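Local coordinates for tyrosine-protein phosphatase YwqE (Bacillus subtilis, PDB 3QY7) that removes phosphate from tyrosine residues of proteins as a manganese-dependent phosphatase of the polymerase and histidinol phosphatase (PHP) type, built on a TIM barrel, at residues A195-V198 with K199-N202; S22-M25 with A26-A29. One frame throughout, in Å; residues are numbered along the deposited sequence.

Contact 1: residues A195-V198 with K199-N202. With MG (magnesium ion), chain D; PO4 (phosphate ion), chain E.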
ATOM      1  N   ALA A 195       8.328   0.804   0.999  1.00 11.80           N
ATOM      2  CA  ALA A 195       9.730   0.950   1.391  1.00 12.37           C
ATOM      3  C   ALA A 195      10.029   0.409   2.783  1.00 12.33           C
ATOM      4  O   ALA A 195       9.257   0.620   3.727  1.00 12.33           O
ATOM      5  CB  ALA A 195      10.170   2.429   1.298  1.00 12.39           C
ATOM      6  N   HIS A 196      11.166  -0.273   2.926  1.00 11.91           N
ATOM      7  CA  HIS A 196      11.615  -0.745   4.247  1.00 12.72           C
ATOM      8  C   HIS A 196      12.964  -0.165   4.662  1.00 12.65           C
ATOM      9  O   HIS A 196      13.279  -0.140   5.834  1.00 13.59           O
ATOM     10  CB  HIS A 196      11.737  -2.276   4.299  1.00 12.45           C
ATOM     11  CG  HIS A 196      10.433  -2.999   4.429  1.00 15.34           C
ATOM     12  ND1 HIS A 196       9.415  -2.874   3.511  1.00 17.90           N
ATOM     13  CD2 HIS A 196      10.013  -3.917   5.329  1.00 19.57           C
ATOM     14  CE1 HIS A 196       8.408  -3.652   3.856  1.00 16.42           C
ATOM     15  NE2 HIS A 196       8.741  -4.292   4.958  1.00 18.30           N
ATOM     16  N   ASN A 197      13.758   0.284   3.695  1.00 12.45           N
ATOM     17  CA  ASN A 197      15.122   0.736   3.978  1.00 14.06           C
ATOM     18  C   ASN A 197      15.579   1.576   2.802  1.00 15.14           C
ATOM     19  O   ASN A 197      14.812   1.768   1.862  1.00 15.75           O
ATOM     20  CB  ASN A 197      16.046  -0.463   4.238  1.00 14.08           C
ATOM     21  CG  ASN A 197      16.035  -1.460   3.100  1.00 13.08           C
ATOM     22  OD1 ASN A 197      16.285  -1.107   1.945  1.00 14.04           O
ATOM     23  ND2 ASN A 197      15.723  -2.717   3.420  1.00 14.38           N
ATOM     24  N   VAL A 198      16.788   2.101   2.851  1.00 16.60           N
ATOM     25  CA  VAL A 198      17.255   2.913   1.773  1.00 18.54           C
ATOM     26  C   VAL A 198      17.940   2.134   0.680  1.00 19.39           C
ATOM     27  O   VAL A 198      18.078   2.634  -0.373  1.00 21.32           O
ATOM     28  CB  VAL A 198      18.175   4.081   2.219  1.00 19.48           C
ATOM     29  CG1 VAL A 198      17.365   5.047   3.009  1.00 20.56           C
ATOM     30  CG2 VAL A 198      19.228   3.620   3.037  1.00 19.31           C
ATOM     31  N   LYS A 199      18.367   0.923   0.935  1.00 19.00           N
ATOM     32  CA  LYS A 199      19.212   0.333  -0.076  1.00 20.41           C
ATOM     33  C   LYS A 199      18.719  -0.781  -0.948  1.00 19.32           C
ATOM     34  O   LYS A 199      19.146  -0.866  -2.059  1.00 19.33           O
ATOM     35  CB  LYS A 199      20.559  -0.033   0.474  1.00 21.19           C
ATOM     36  CG  LYS A 199      21.189   1.106   1.300  1.00 25.35           C
ATOM     37  CD  LYS A 199      22.065   1.966   0.570  1.00 26.60           C
ATOM     38  CE  LYS A 199      22.982   2.581   1.499  1.00 29.74           C
ATOM     39  NZ  LYS A 199      23.245   3.844   0.957  1.00 31.38           N
ATOM     40  N   THR A 200      17.838  -1.604  -0.417  1.00 18.58           N
ATOM     41  CA  THR A 200      17.304  -2.714  -1.183  1.00 17.94           C
ATOM     42  C   THR A 200      15.792  -2.633  -1.432  1.00 17.42           C
ATOM     43  O   THR A 200      15.350  -2.705  -2.522  1.00 18.47           O
ATOM     44  CB  THR A 200      17.605  -4.037  -0.571  1.00 17.94           C
ATOM     45  OG1 THR A 200      17.364  -4.015   0.809  1.00 18.22           O
ATOM     46  CG2 THR A 200      19.057  -4.412  -0.794  1.00 19.44           C
ATOM     47  N   ARG A 201      15.040  -2.428  -0.375  1.00 16.15           N
ATOM     48  CA  ARG A 201      13.621  -2.267  -0.482  1.00 15.28           C
ATOM     49  C   ARG A 201      13.297  -0.799  -0.355  1.00 14.75           C
ATOM     50  O   ARG A 201      12.818  -0.383   0.598  1.00 15.20           O
ATOM     51  CB  ARG A 201      12.916  -3.093   0.592  1.00 15.62           C
ATOM     52  CG  ARG A 201      12.845  -4.534   0.247  1.00 17.22           C
ATOM     53  CD  ARG A 201      12.042  -5.287   1.273  1.00 22.36           C
ATOM     54  NE  ARG A 201      10.626  -5.173   0.997  1.00 24.52           N
ATOM     55  CZ  ARG A 201       9.709  -5.868   1.644  1.00 27.59           C
ATOM     56  NH1 ARG A 201       8.446  -5.732   1.348  1.00 28.71           N
ATOM     57  NH2 ARG A 201      10.078  -6.718   2.558  1.00 28.68           N
ATOM     58  N   ASN A 202      13.667  -0.050  -1.347  1.00 14.82           N
ATOM     59  CA  ASN A 202      13.510   1.372  -1.276  1.00 15.17           C
ATOM     60  C   ASN A 202      12.391   1.921  -2.177  1.00 14.98           C
ATOM     61  O   ASN A 202      11.502   1.213  -2.429  1.00 16.37           O
ATOM     62  CB  ASN A 202      14.819   2.056  -1.479  1.00 16.16           C
ATOM     63  CG  ASN A 202      15.423   1.703  -2.747  1.00 16.67           C
ATOM     64  OD1 ASN A 202      14.773   1.172  -3.598  1.00 20.77           O
ATOM     65  ND2 ASN A 202      16.657   2.031  -2.914  1.00 20.88           N
TER
HETATM   66 MG    MG D 265       7.424  -5.659   5.766  1.00 15.28          MG
HETATM   67  P   PO4 E 266       6.043  -6.427   4.311  1.00 25.92           P
HETATM   68  O1  PO4 E 266       5.903  -4.914   4.175  1.00 21.75           O
HETATM   69  O2  PO4 E 266       6.933  -6.954   3.247  1.00 25.51           O
HETATM   70  O3  PO4 E 266       6.667  -6.745   5.633  1.00 25.24           O
HETATM   71  O4  PO4 E 266       4.694  -7.110   4.225  1.00 27.33           O
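Ala195 opens the turn by setting its CA against the carbonyl oxygen of Arg201, a CA-H...O contact of 3.5 Å. Arg201 O also takes the backbone N-H of His196, N to O 2.9 Å and in the carbonyl plane, and a weak, longer bond from the N-H of Asn197, which closes the turn between His196 and Arg201. The His196 ring, turned beside the backbone N (chi1 -77°), binds the magnesium ion through NE2 at 2.1 Å, alongside Asp14, while ND1 is hydrogen-bonded to the backbone O of Asp194. Over one ring face lies the guanidinium of Arg201, offset toward the rim, centres 3.6 Å apart and planes only 20° from parallel. Arg201 reaches this place side by side with His196, and its NH1 gives a hydrogen bond of 2.7 Å to O2 of the phosphate ion. NH2 adds a weak second one to the same oxygen. Asn197 OD1 gathers the N-H groups of the turn that follows it. With CG between its own backbone N and carbonyl carbon (chi1 55°), OD1 accepts from Thr200 N and Arg201 N, each at 2.9 Å and from opposite faces of the amide plane; the N-H of Lys199 comes in weakly as well. Val198 ends the segment by offering its carbonyl oxygen to ND2 of Asn202 at 3.0 Å, the donor standing above the carbonyl plane. The phosphate probably comes from the crystallisation liquor and its exact placement is doubtful, yet a metal-bound histidine beside a stacked arginine is consistent with a site for a substrate's phosphoryl group, whose negative charge the guanidinium would probably offset.

Contact 2: residues S22-M25 with A26-A29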
ATOM      1  N   SER A  22      14.768   6.067   9.562  1.00 14.31           N
ATOM      2  CA  SER A  22      13.526   6.739   9.158  1.00 13.83           C
ATOM      3  C   SER A  22      13.829   8.035   8.399  1.00 13.80           C
ATOM      4  O   SER A  22      13.219   8.332   7.356  1.00 13.11           O
ATOM      5  CB  SER A  22      12.632   7.055  10.371  1.00 13.35           C
ATOM      6  OG  SER A  22      12.318   5.907  11.146  1.00 13.50           O
ATOM      7  N   ILE A  23      14.778   8.796   8.933  1.00 13.48           N
ATOM      8  CA  ILE A  23      15.193  10.068   8.361  1.00 14.21           C
ATOM      9  C   ILE A  23      15.838   9.882   6.982  1.00 13.86           C
ATOM     10  O   ILE A  23      15.577  10.660   6.055  1.00 14.05           O
ATOM     11  CB  ILE A  23      16.153  10.801   9.322  1.00 14.02           C
ATOM     12  CG1 ILE A  23      15.405  11.257  10.579  1.00 15.69           C
ATOM     13  CG2 ILE A  23      16.823  11.993   8.632  1.00 16.42           C
ATOM     14  CD1 ILE A  23      16.360  11.653  11.664  1.00 19.17           C
ATOM     15  N   GLU A  24      16.666   8.846   6.836  1.00 14.53           N
ATOM     16  CA  GLU A  24      17.262   8.548   5.521  1.00 14.68           C
ATOM     17  C   GLU A  24      16.202   8.171   4.493  1.00 13.70           C
ATOM     18  O   GLU A  24      16.274   8.585   3.326  1.00 13.97           O
ATOM     19  CB  GLU A  24      18.323   7.456   5.622  1.00 15.51           C
ATOM     20  CG  GLU A  24      19.518   7.846   6.474  1.00 19.54           C
ATOM     21  CD  GLU A  24      20.180   9.117   5.986  1.00 25.17           C
ATOM     22  OE1 GLU A  24      20.765   9.091   4.882  1.00 29.04           O
ATOM     23  OE2 GLU A  24      20.092  10.145   6.694  1.00 29.04           O
ATOM     24  N   MET A  25      15.214   7.395   4.934  1.00 13.61           N
ATOM     25  CA  MET A  25      14.111   7.037   4.056  1.00 12.57           C
ATOM     26  C   MET A  25      13.320   8.272   3.673  1.00 12.55           C
ATOM     27  O   MET A  25      12.933   8.422   2.514  1.00 13.09           O
ATOM     28  CB  MET A  25      13.201   5.986   4.705  1.00 12.09           C
ATOM     29  CG  MET A  25      13.890   4.633   4.875  1.00 12.48           C
ATOM     30  SD  MET A  25      12.921   3.461   5.857  1.00 13.22           S
ATOM     31  CE  MET A  25      11.536   3.105   4.775  1.00 13.55           C
ATOM     32  N   ALA A  26      13.079   9.156   4.645  1.00 12.36           N
ATOM     33  CA  ALA A  26      12.356  10.387   4.353  1.00 12.30           C
ATOM     34  C   ALA A  26      13.067  11.254   3.296  1.00 12.45           C
ATOM     35  O   ALA A  26      12.418  11.776   2.384  1.00 12.43           O
ATOM     36  CB  ALA A  26      12.128  11.164   5.615  1.00 12.55           C
ATOM     37  N   ARG A  27      14.392  11.380   3.417  1.00 12.35           N
ATOM     38  CA  ARG A  27      15.160  12.165   2.451  1.00 13.48           C
ATOM     39  C   ARG A  27      15.014  11.559   1.052  1.00 12.79           C
ATOM     40  O   ARG A  27      14.835  12.286   0.067  1.00 13.58           O
ATOM     41  CB  ARG A  27      16.640  12.280   2.842  1.00 13.96           C
ATOM     42  CG  ARG A  27      16.892  13.096   4.089  1.00 18.42           C
ATOM     43  CD  ARG A  27      18.359  13.485   4.246  1.00 23.48           C
ATOM     44  NE  ARG A  27      18.553  14.253   5.477  1.00 27.43           N
ATOM     45  CZ  ARG A  27      19.198  13.808   6.555  1.00 29.40           C
ATOM     46  NH1 ARG A  27      19.746  12.596   6.563  1.00 29.94           N
ATOM     47  NH2 ARG A  27      19.306  14.586   7.629  1.00 30.89           N
ATOM     48  N   ALA A  28      15.051  10.231   0.979  1.00 12.29           N
ATOM     49  CA  ALA A  28      14.897   9.539  -0.307  1.00 12.02           C
ATOM     50  C   ALA A  28      13.512   9.769  -0.886  1.00 12.12           C
ATOM     51  O   ALA A  28      13.365  10.006  -2.090  1.00 12.32           O
ATOM     52  CB  ALA A  28      15.157   8.076  -0.154  1.00 11.44           C
ATOM     53  N   ALA A  29      12.492   9.693  -0.026  1.00 11.56           N
ATOM     54  CA  ALA A  29      11.116   9.960  -0.426  1.00 11.82           C
ATOM     55  C   ALA A  29      10.984  11.342  -1.045  1.00 12.21           C
ATOM     56  O   ALA A  29      10.390  11.499  -2.104  1.00 12.17           O
ATOM     57  CB  ALA A  29      10.155   9.800   0.772  1.00 11.39           C
TER
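Four successive i to i+4 hydrogen bonds, from Ala26 N to Ser22 O through to Ala29 N to Met25 O, carry the backbone as regular alpha-helix, all between 2.8 and 3.1 Å. This is about two turns of helix 19-31, the helical link of the beta-alpha-beta unit between strands 2-3 and 36-38 of the TIM barrel. Its side chains meet chiefly on the outward flank, where Arg27 runs back toward the N-terminal end, alongside Ile23, to meet Glu24. The arginine is extended from CG to NE, which carries its guanidinium level with the carboxylate. There NH1 of Arg27 forms a salt bridge with Glu24 OE2 at 2.5 Å, a very short i to i+3 pair, the carboxylate and guanidinium planes lying 63° apart. Glu24 makes its half of the reach by folding at chi2 (-56°), which brings the carboxylate round from a CB that points away from 26-29. Both charges sit toward the surface, and Arg27 NH2 has a second, long and weak ion pair with Glu69. Ser22, Ile23 and Ala26 face helix 52-68, where Ala26 packs on Leu66; the Ser22 hydroxyl group has its partner in the backbone O of Ile8. The methyl of Ala26 also rests on its own helix, its CB 3.5 Å from Ser22 O. Ile23 CG2, placed anti to the backbone N, covers one face of the Arg27 guanidinium and stands 3.5 Å above its plane, offset toward the rim.

From the N terminus, strand 2-3 leads into helix 19-31, where contact 2 spans adjoining turns and is complete before the chain crosses to strand 36-38. Contact 1 comes far later, in the loop between strand 190-192 and helix 205-216, and closes a tight turn there. The two therefore follow in series; neither encloses nor crosses the other. In space the centres of contact 1 and contact 2 are about 10 Å apart. Met25 CE lies 3.5 Å from Ala195 O, and Val198 CG1 packs 3.6 Å from Glu24 C. These van der Waals contacts join the first helix of the barrel to the loop after its last strand, which carries magnesium ligand His196.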